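Local coordinates for phosphoribosylformylglycinamidine synthase 2 (Thermus thermophilus, PDB 3VIU), which belongs to the PurM-like AIR synthase family, with two pairs of N- and C-terminal family domains, and binds adenosine-5'-diphosphate and a magnesium ion, at residues A[258-261]-A[267-270]; A[65-70]-A[188-193]; A[272-277]-A[355-360]. One frame throughout, in Å; residues are numbered along the deposited sequence.

Interaction 1 of 3, residues A[258-261]-A[267-270]; sequences QDMG and SSLS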
loop_
_atom_site.group_PDB
_atom_site.type_symbol
_atom_site.label_atom_id
_atom_site.label_comp_id
_atom_site.label_asym_id
_atom_site.label_seq_id
_atom_site.Cartn_x
_atom_site.Cartn_y
_atom_site.Cartn_z
ATOM N N GLN A 258 -18.925 -1.449 -10.562
ATOM C CA GLN A 258 -17.586 -1.577 -11.111
ATOM C C GLN A 258 -17.020 -0.219 -11.465
ATOM O O GLN A 258 -17.716 0.631 -12.022
ATOM C CB GLN A 258 -17.606 -2.440 -12.376
ATOM C CG GLN A 258 -17.146 -3.855 -12.165
ATOM C CD GLN A 258 -15.772 -3.912 -11.536
ATOM O OE1 GLN A 258 -14.794 -3.430 -12.103
ATOM N NE2 GLN A 258 -15.692 -4.495 -10.353
ATOM N N ASP A 259 -15.756 -0.006 -11.131
ATOM C CA ASP A 259 -15.118 1.248 -11.476
ATOM C C ASP A 259 -14.419 0.992 -12.790
ATOM O O ASP A 259 -14.137 -0.152 -13.150
ATOM C CB ASP A 259 -14.092 1.669 -10.419
ATOM C CG ASP A 259 -13.089 0.579 -10.114
ATOM O OD1 ASP A 259 -13.505 -0.470 -9.576
ATOM O OD2 ASP A 259 -11.889 0.768 -10.410
HETATM N N MSE A 260 -14.152 2.062 -13.515
HETATM C CA MSE A 260 -13.473 1.930 -14.781
HETATM C C MSE A 260 -12.062 2.463 -14.632
HETATM O O MSE A 260 -11.850 3.582 -14.165
HETATM C CB MSE A 260 -14.250 2.676 -15.860
HETATM C CG MSE A 260 -15.626 2.074 -16.068
HETATM SE SE MSE A 260 -16.592 2.853 -17.518
HETATM C CE MSE A 260 -15.189 2.837 -18.830
ATOM N N GLY A 261 -11.096 1.634 -14.995
ATOM C CA GLY A 261 -9.713 2.038 -14.893
ATOM C C GLY A 261 -8.993 1.612 -16.145
ATOM O O GLY A 261 -9.388 1.969 -17.252
ATOM N N SER A 267 -12.599 -3.659 -19.791
ATOM C CA SER A 267 -12.286 -4.406 -18.569
ATOM C C SER A 267 -13.406 -4.361 -17.526
ATOM O O SER A 267 -13.624 -5.328 -16.800
ATOM C CB SER A 267 -10.989 -3.885 -17.944
ATOM O OG SER A 267 -11.114 -2.522 -17.570
ATOM N N SER A 268 -14.114 -3.243 -17.447
ATOM C CA SER A 268 -15.197 -3.118 -16.487
ATOM C C SER A 268 -16.294 -4.137 -16.726
ATOM O O SER A 268 -16.608 -4.936 -15.845
ATOM C CB SER A 268 -15.806 -1.715 -16.542
ATOM O OG SER A 268 -14.972 -0.770 -15.904
ATOM N N LEU A 269 -16.869 -4.106 -17.926
ATOM C CA LEU A 269 -17.970 -5.002 -18.290
ATOM C C LEU A 269 -17.605 -6.477 -18.444
ATOM O O LEU A 269 -18.287 -7.344 -17.904
ATOM C CB LEU A 269 -18.641 -4.496 -19.569
ATOM C CG LEU A 269 -19.030 -3.012 -19.496
ATOM C CD1 LEU A 269 -19.692 -2.590 -20.793
ATOM C CD2 LEU A 269 -19.954 -2.770 -18.315
ATOM N N SER A 270 -16.537 -6.764 -19.178
ATOM C CA SER A 270 -16.127 -8.148 -19.379
ATOM C C SER A 270 -15.815 -8.792 -18.032
ATOM O O SER A 270 -16.147 -9.955 -17.792
ATOM C CB SER A 270 -14.899 -8.220 -20.289
ATOM O OG SER A 270 -13.760 -7.682 -19.643
#

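Interaction 2 of 3, residues A[65-70]-A[188-193]; sequences PGENAG and RSRASL. With ADP (adenosine-5'-diphosphate), chain B.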
loop_
_atom_site.group_PDB
_atom_site.type_symbol
_atom_site.label_atom_id
_atom_site.label_comp_id
_atom_site.label_asym_id
_atom_site.label_seq_id
_atom_site.Cartn_x
_atom_site.Cartn_y
_atom_site.Cartn_z
ATOM N N PRO A 65 -8.967 -11.746 -2.332
ATOM C CA PRO A 65 -8.644 -11.426 -3.724
ATOM C C PRO A 65 -9.745 -11.897 -4.670
ATOM O O PRO A 65 -10.304 -12.981 -4.495
ATOM C CB PRO A 65 -7.328 -12.168 -3.953
ATOM C CG PRO A 65 -6.701 -12.163 -2.598
ATOM C CD PRO A 65 -7.872 -12.508 -1.707
ATOM N N GLY A 66 -10.048 -11.079 -5.671
ATOM C CA GLY A 66 -11.084 -11.423 -6.625
ATOM C C GLY A 66 -11.958 -10.217 -6.912
ATOM O O GLY A 66 -12.400 -9.998 -8.039
ATOM N N GLU A 67 -12.201 -9.427 -5.876
ATOM C CA GLU A 67 -13.012 -8.229 -6.003
ATOM C C GLU A 67 -12.125 -6.992 -6.022
ATOM O O GLU A 67 -10.929 -7.076 -5.749
ATOM C CB GLU A 67 -14.005 -8.162 -4.851
ATOM C CG GLU A 67 -15.040 -9.260 -4.912
ATOM C CD GLU A 67 -15.724 -9.305 -6.268
ATOM O OE1 GLU A 67 -16.090 -8.221 -6.776
ATOM O OE2 GLU A 67 -15.899 -10.413 -6.825
ATOM N N ASN A 68 -12.714 -5.846 -6.339
ATOM C CA ASN A 68 -11.963 -4.596 -6.414
ATOM C C ASN A 68 -11.140 -4.236 -5.177
ATOM O O ASN A 68 -10.266 -3.375 -5.246
ATOM C CB ASN A 68 -12.912 -3.449 -6.760
ATOM C CG ASN A 68 -13.447 -3.547 -8.174
ATOM O OD1 ASN A 68 -14.399 -2.856 -8.533
ATOM N ND2 ASN A 68 -12.835 -4.401 -8.989
ATOM N N ALA A 69 -11.423 -4.879 -4.050
ATOM C CA ALA A 69 -10.673 -4.623 -2.828
ATOM C C ALA A 69 -10.933 -5.711 -1.799
ATOM O O ALA A 69 -11.879 -6.494 -1.939
ATOM C CB ALA A 69 -11.039 -3.264 -2.250
ATOM N N GLY A 70 -10.077 -5.760 -0.777
ATOM C CA GLY A 70 -10.224 -6.730 0.288
ATOM C C GLY A 70 -11.036 -6.110 1.412
ATOM O O GLY A 70 -10.953 -4.908 1.656
ATOM N N ARG A 188 -20.255 -6.291 -4.321
ATOM C CA ARG A 188 -19.151 -6.682 -5.190
ATOM C C ARG A 188 -19.444 -6.347 -6.656
ATOM O O ARG A 188 -20.195 -5.419 -6.957
ATOM C CB ARG A 188 -18.872 -8.186 -5.041
ATOM C CG ARG A 188 -20.089 -9.080 -5.280
ATOM C CD ARG A 188 -21.088 -8.989 -4.130
ATOM N NE ARG A 188 -22.451 -9.310 -4.549
ATOM C CZ ARG A 188 -22.864 -10.516 -4.934
ATOM N NH1 ARG A 188 -22.017 -11.538 -4.955
ATOM N NH2 ARG A 188 -24.128 -10.699 -5.297
ATOM N N SER A 189 -18.845 -7.108 -7.563
ATOM C CA SER A 189 -19.034 -6.890 -8.991
ATOM C C SER A 189 -19.874 -8.020 -9.584
ATOM O O SER A 189 -19.373 -8.840 -10.355
ATOM C CB SER A 189 -17.667 -6.827 -9.686
ATOM O OG SER A 189 -17.789 -6.468 -11.051
ATOM N N ARG A 190 -21.151 -8.061 -9.213
ATOM C CA ARG A 190 -22.056 -9.085 -9.711
ATOM C C ARG A 190 -23.264 -8.494 -10.427
ATOM O O ARG A 190 -23.672 -7.363 -10.158
ATOM C CB ARG A 190 -22.531 -9.971 -8.565
ATOM C CG ARG A 190 -21.440 -10.825 -7.949
ATOM C CD ARG A 190 -20.962 -11.911 -8.901
ATOM N NE ARG A 190 -19.917 -12.736 -8.296
ATOM C CZ ARG A 190 -18.720 -12.282 -7.923
ATOM N NH1 ARG A 190 -18.403 -11.004 -8.091
ATOM N NH2 ARG A 190 -17.838 -13.112 -7.379
ATOM N N ALA A 191 -23.830 -9.271 -11.340
ATOM C CA ALA A 191 -24.992 -8.846 -12.105
ATOM C C ALA A 191 -25.838 -10.064 -12.454
ATOM O O ALA A 191 -25.304 -11.118 -12.798
ATOM C CB ALA A 191 -24.544 -8.137 -13.380
ATOM N N SER A 192 -27.155 -9.927 -12.357
ATOM C CA SER A 192 -28.054 -11.034 -12.678
ATOM C C SER A 192 -28.493 -10.934 -14.130
ATOM O O SER A 192 -28.299 -9.910 -14.784
ATOM C CB SER A 192 -29.278 -11.029 -11.754
ATOM O OG SER A 192 -29.978 -9.799 -11.829
ATOM N N LEU A 193 -29.083 -12.001 -14.641
ATOM C CA LEU A 193 -29.512 -11.997 -16.026
ATOM C C LEU A 193 -30.691 -11.071 -16.279
ATOM O O LEU A 193 -31.599 -10.976 -15.461
ATOM C CB LEU A 193 -29.857 -13.416 -16.470
ATOM C CG LEU A 193 -30.204 -13.561 -17.950
ATOM C CD1 LEU A 193 -29.181 -12.819 -18.818
ATOM C CD2 LEU A 193 -30.251 -15.039 -18.286
HETATM P PB ADP B . -7.907 -2.760 -10.623
HETATM O O1B ADP B . -7.399 -2.792 -12.023
HETATM O O2B ADP B . -6.978 -1.782 -9.743
HETATM O O3B ADP B . -9.498 -2.202 -10.642
HETATM P PA ADP B . -6.761 -5.236 -10.658
HETATM O O1A ADP B . -7.360 -5.923 -11.835
HETATM O O2A ADP B . -5.478 -4.377 -11.152
HETATM O O3A ADP B . -7.884 -4.260 -9.962
HETATM O "O5'" ADP B . -6.234 -6.297 -9.533
HETATM C "C5'" ADP B . -6.620 -7.633 -9.912
HETATM C "C4'" ADP B . -7.200 -8.459 -8.727
HETATM O "O4'" ADP B . -6.193 -9.371 -8.182
HETATM C "C3'" ADP B . -7.682 -7.606 -7.525
HETATM O "O3'" ADP B . -8.800 -8.249 -6.899
HETATM C "C2'" ADP B . -6.450 -7.548 -6.622
HETATM O "O2'" ADP B . -6.790 -7.293 -5.256
HETATM C "C1'" ADP B . -5.796 -8.914 -6.841
HETATM N N9 ADP B . -4.333 -8.838 -6.727
HETATM C C8 ADP B . -3.469 -8.338 -7.662
HETATM N N7 ADP B . -2.241 -8.426 -7.241
HETATM C C5 ADP B . -2.228 -8.985 -6.013
HETATM C C6 ADP B . -1.219 -9.327 -5.076
HETATM N N6 ADP B . 0.113 -9.086 -5.359
HETATM N N1 ADP B . -1.585 -9.892 -3.905
HETATM C C2 ADP B . -2.873 -10.134 -3.610
HETATM N N3 ADP B . -3.851 -9.827 -4.465
HETATM C C4 ADP B . -3.578 -9.260 -5.660
#

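Interaction 3 of 3, residues A[272-277]-A[355-360]; sequences LAHKSG and VPTEAL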
loop_
_atom_site.group_PDB
_atom_site.type_symbol
_atom_site.label_atom_id
_atom_site.label_comp_id
_atom_site.label_asym_id
_atom_site.label_seq_id
_atom_site.Cartn_x
_atom_site.Cartn_y
_atom_site.Cartn_z
ATOM N N LEU A 272 -17.009 -7.773 -15.071
ATOM C CA LEU A 272 -18.310 -7.876 -14.421
ATOM C C LEU A 272 -19.108 -9.047 -14.980
ATOM O O LEU A 272 -19.734 -9.799 -14.229
ATOM C CB LEU A 272 -19.096 -6.574 -14.607
ATOM C CG LEU A 272 -20.561 -6.553 -14.172
ATOM C CD1 LEU A 272 -20.706 -7.077 -12.749
ATOM C CD2 LEU A 272 -21.092 -5.129 -14.279
ATOM N N ALA A 273 -19.072 -9.200 -16.301
ATOM C CA ALA A 273 -19.791 -10.271 -16.972
ATOM C C ALA A 273 -19.207 -11.635 -16.620
ATOM O O ALA A 273 -19.935 -12.576 -16.295
ATOM C CB ALA A 273 -19.744 -10.062 -18.472
ATOM N N HIS A 274 -17.887 -11.733 -16.681
ATOM C CA HIS A 274 -17.198 -12.979 -16.389
ATOM C C HIS A 274 -17.451 -13.505 -14.968
ATOM O O HIS A 274 -17.719 -14.695 -14.781
ATOM C CB HIS A 274 -15.702 -12.792 -16.621
ATOM C CG HIS A 274 -14.915 -14.058 -16.509
ATOM N ND1 HIS A 274 -15.103 -15.125 -17.361
ATOM C CD2 HIS A 274 -13.953 -14.435 -15.635
ATOM C CE1 HIS A 274 -14.291 -16.107 -17.013
ATOM N NE2 HIS A 274 -13.583 -15.715 -15.969
ATOM N N LYS A 275 -17.370 -12.622 -13.975
ATOM C CA LYS A 275 -17.596 -13.003 -12.581
ATOM C C LYS A 275 -19.051 -13.375 -12.340
ATOM O O LYS A 275 -19.367 -14.069 -11.376
ATOM C CB LYS A 275 -17.225 -11.853 -11.631
ATOM C CG LYS A 275 -15.790 -11.355 -11.763
ATOM C CD LYS A 275 -15.434 -10.352 -10.673
ATOM C CE LYS A 275 -14.122 -9.635 -10.989
ATOM N NZ LYS A 275 -13.063 -10.582 -11.429
ATOM N N SER A 276 -19.932 -12.904 -13.215
ATOM C CA SER A 276 -21.360 -13.174 -13.081
ATOM C C SER A 276 -21.792 -14.419 -13.848
ATOM O O SER A 276 -22.955 -14.816 -13.800
ATOM C CB SER A 276 -22.168 -11.965 -13.564
ATOM O OG SER A 276 -21.849 -10.803 -12.822
ATOM N N GLY A 277 -20.853 -15.019 -14.570
ATOM C CA GLY A 277 -21.157 -16.219 -15.326
ATOM C C GLY A 277 -22.054 -16.011 -16.527
ATOM O O GLY A 277 -22.680 -16.952 -17.008
ATOM N N VAL A 355 -16.470 -11.161 -28.511
ATOM C CA VAL A 355 -15.501 -12.153 -28.102
ATOM C C VAL A 355 -15.975 -12.815 -26.824
ATOM O O VAL A 355 -16.641 -12.187 -26.001
ATOM C CB VAL A 355 -14.129 -11.502 -27.876
ATOM C CG1 VAL A 355 -13.816 -10.561 -29.031
ATOM C CG2 VAL A 355 -14.112 -10.753 -26.569
ATOM N N PRO A 356 -15.669 -14.109 -26.655
ATOM C CA PRO A 356 -16.097 -14.803 -25.439
ATOM C C PRO A 356 -15.473 -14.142 -24.205
ATOM O O PRO A 356 -14.310 -13.742 -24.234
ATOM C CB PRO A 356 -15.594 -16.229 -25.663
ATOM C CG PRO A 356 -15.673 -16.374 -27.151
ATOM C CD PRO A 356 -15.120 -15.057 -27.640
ATOM N N THR A 357 -16.259 -14.024 -23.137
ATOM C CA THR A 357 -15.794 -13.416 -21.896
ATOM C C THR A 357 -14.555 -14.132 -21.359
ATOM O O THR A 357 -13.556 -13.491 -21.033
ATOM C CB THR A 357 -16.896 -13.447 -20.818
ATOM O OG1 THR A 357 -17.283 -14.804 -20.569
ATOM C CG2 THR A 357 -18.112 -12.662 -21.276
ATOM N N GLU A 358 -14.618 -15.457 -21.277
ATOM C CA GLU A 358 -13.487 -16.239 -20.779
ATOM C C GLU A 358 -12.197 -15.933 -21.536
ATOM O O GLU A 358 -11.128 -15.811 -20.940
ATOM C CB GLU A 358 -13.766 -17.737 -20.898
ATOM C CG GLU A 358 -12.646 -18.582 -20.317
ATOM C CD GLU A 358 -12.722 -20.033 -20.728
ATOM O OE1 GLU A 358 -12.489 -20.325 -21.920
ATOM O OE2 GLU A 358 -13.016 -20.880 -19.860
ATOM N N ALA A 359 -12.307 -15.821 -22.855
ATOM C CA ALA A 359 -11.151 -15.547 -23.695
ATOM C C ALA A 359 -10.480 -14.236 -23.313
ATOM O O ALA A 359 -9.258 -14.093 -23.414
ATOM C CB ALA A 359 -11.574 -15.505 -25.166
ATOM N N LEU A 360 -11.291 -13.286 -22.860
ATOM C CA LEU A 360 -10.795 -11.971 -22.488
ATOM C C LEU A 360 -10.287 -11.848 -21.048
ATOM O O LEU A 360 -9.352 -11.097 -20.785
ATOM C CB LEU A 360 -11.897 -10.939 -22.746
ATOM C CG LEU A 360 -11.501 -9.658 -23.479
ATOM C CD1 LEU A 360 -10.552 -9.958 -24.639
ATOM C CD2 LEU A 360 -12.756 -8.989 -23.982
#

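Interaction 1 of 3, residues A[258-261]-A[267-270]
The hydroxyl of Ser268 hydrogen-bonds to the backbone carbonyl of Asp259, with Ser268 OG 2.9 Å from Asp259 O, and is also held weakly by Gly264 O one turn back in its own helix. The setting is a strand-turn-helix unit of the first AIR synthase-related C-terminal domain: strand 254-259, at one border of a seven-stranded mixed sheet, runs through a short connection into helix 264-275. Two acceptors compete for one hydroxyl, and the cross-segment bond is the stronger. OG approaches from well above the carbonyl plane, 44° out of it, and not in the plane. The first torsion explains the double use: OG lies anti to the carbonyl carbon and beside the backbone N (chi1 -76°), close enough to its own helix to meet Gly264 O while leaning across to the strand.

A second side of the same oxygen is filled by hydrocarbon. Met260, present as selenomethionine, lays its chain beside the hydroxyl, with CB 3.5 Å from Ser268 OG. Beyond CG the chain bends at chi3, and the side chain packs on Leu265 of the helix and on Arg307 and Val309 of the neighbouring strand 307-312. Gln258 approaches more loosely: its CG lies 3.9 Å from Ser268 O, and its chain, bent at chi2, touches Glu271 and Leu272 of the same helix.

Asp259 therefore works in two directions. Its carbonyl faces the helix, whereas its CB points away from it and the carboxylate reaches the bound adenosine-5'-diphosphate, about 4 Å off. The serine thus ties down the backbone of a ligand-pocket residue from behind. Besides this polar tie, the two segments share a carbon-carbon approach, Met260 CG to Ser268 CB, at 3.8 Å.

Interaction 2 of 3, residues A[65-70]-A[188-193]
One wall of the adenosine-5'-diphosphate pocket is the loop 65-70, between strands 61-63 and 70-75 in the N-terminal PurM-like domain of the first pair, and through Glu67 it is fastened to the loop 188-193, which links strand 172-182 of one sheet to strand 196-201 of the next. The carboxylate of Glu67 divides its two oxygens between backbone and side chain. Glu67 OE1 accepts the amide of Ser189, N to OE1 3.1 Å, in a noticeably bent bond (139° at the hydrogen). Glu67 OE2 forms a salt bridge with Arg190, where NH1 stands 2.9 Å from OE2 along a much straighter line (162°); a weak second bond comes from NH2 of the same arginine. OE2 lies at the edge of the guanidinium and nearly in its plane. Ser189 N and Arg190 NH1 both come from above the carboxylate plane, and the carboxylate and guanidinium planes are 44° apart.

Glu67 reaches these partners through a chain bent at chi2. Its OE1 is flanked by the Arg188 CB at 3.3 Å, while the poorly ordered remainder of Arg188 leads away. The Arg190 side chain crosses that of Glu67 at about a right angle, and its NH1 is steadied by a weak bond to Ser189 O.

On the other side of the same residue, the ribose hydroxyl O3' of the ligand donates to Glu67 O at 2.7 Å and receives a weak bond from Gly66 N. Glu67 consequently faces both ways, backbone to nucleotide and carboxylate to the sheet-linking loop. With an arginine and an amide N-H converging on it, the carboxylate probably stays ionised, and this charge pairing would help hold the loop that meets the ribose.

Interaction 3 of 3, residues A[272-277]-A[355-360]
His274 and Thr357 meet where the end of helix 264-275 passes the start of the short helix 357-361, and the torsions of both residues decide what touches. In His274, CG is anti to the backbone N and beside the carbonyl carbon (chi1 -173°), which sets the imidazole beside Thr357 and Glu358. Its edge faces Thr357, with ND1 3.9 Å from Thr357 OG1 and that oxygen close to the ring plane, a separation of packing length. CE1 also comes 3.9 Å from Glu358 CA, while the Glu358 carboxylate leads away.

The two branches of Thr357 make different contacts. OG1 sits between its backbone N and carbonyl carbon (chi1 59°), turned to the imidazole, whereas CG2, anti to the carbonyl carbon, reaches the Ala273 methyl, CB to CG2 4.2 Å.

Just beyond the contact the first helix closes in a Schellman motif at Gly277, whose phi is positive, and Ser276 OG folds back to donate to Leu272 O at 2.7 Å. Pro356 takes the N-cap position of the second helix. Helix 357-361, which continues directly from the sheet-border strand 350-356, meets helix 264-275 through Thr357 and Glu358, and its Ala359 and Leu360 pack on Phe34 of helix 28-37.

Read from the N terminus, the three contacts follow in series; none nests within or crosses another. Interaction 2 closes first and spans the longest loop, joining the entry of the first pair's N-terminal sheet to the loop that leads into its C-terminal one. Interaction 1 closes a short turn from strand 254-259 into helix 264-275. Interaction 3 starts on that same helix and closes a loop holding the rest of the second sheet as far as its border strand 350-356. Helix 264-275 is the shared element: it carries interactions 1 and 3, and Ser276 OG probably hydrogen-bonds to Ala191 N of interaction 2. Together they tie the nucleotide-side loop to this second sheet.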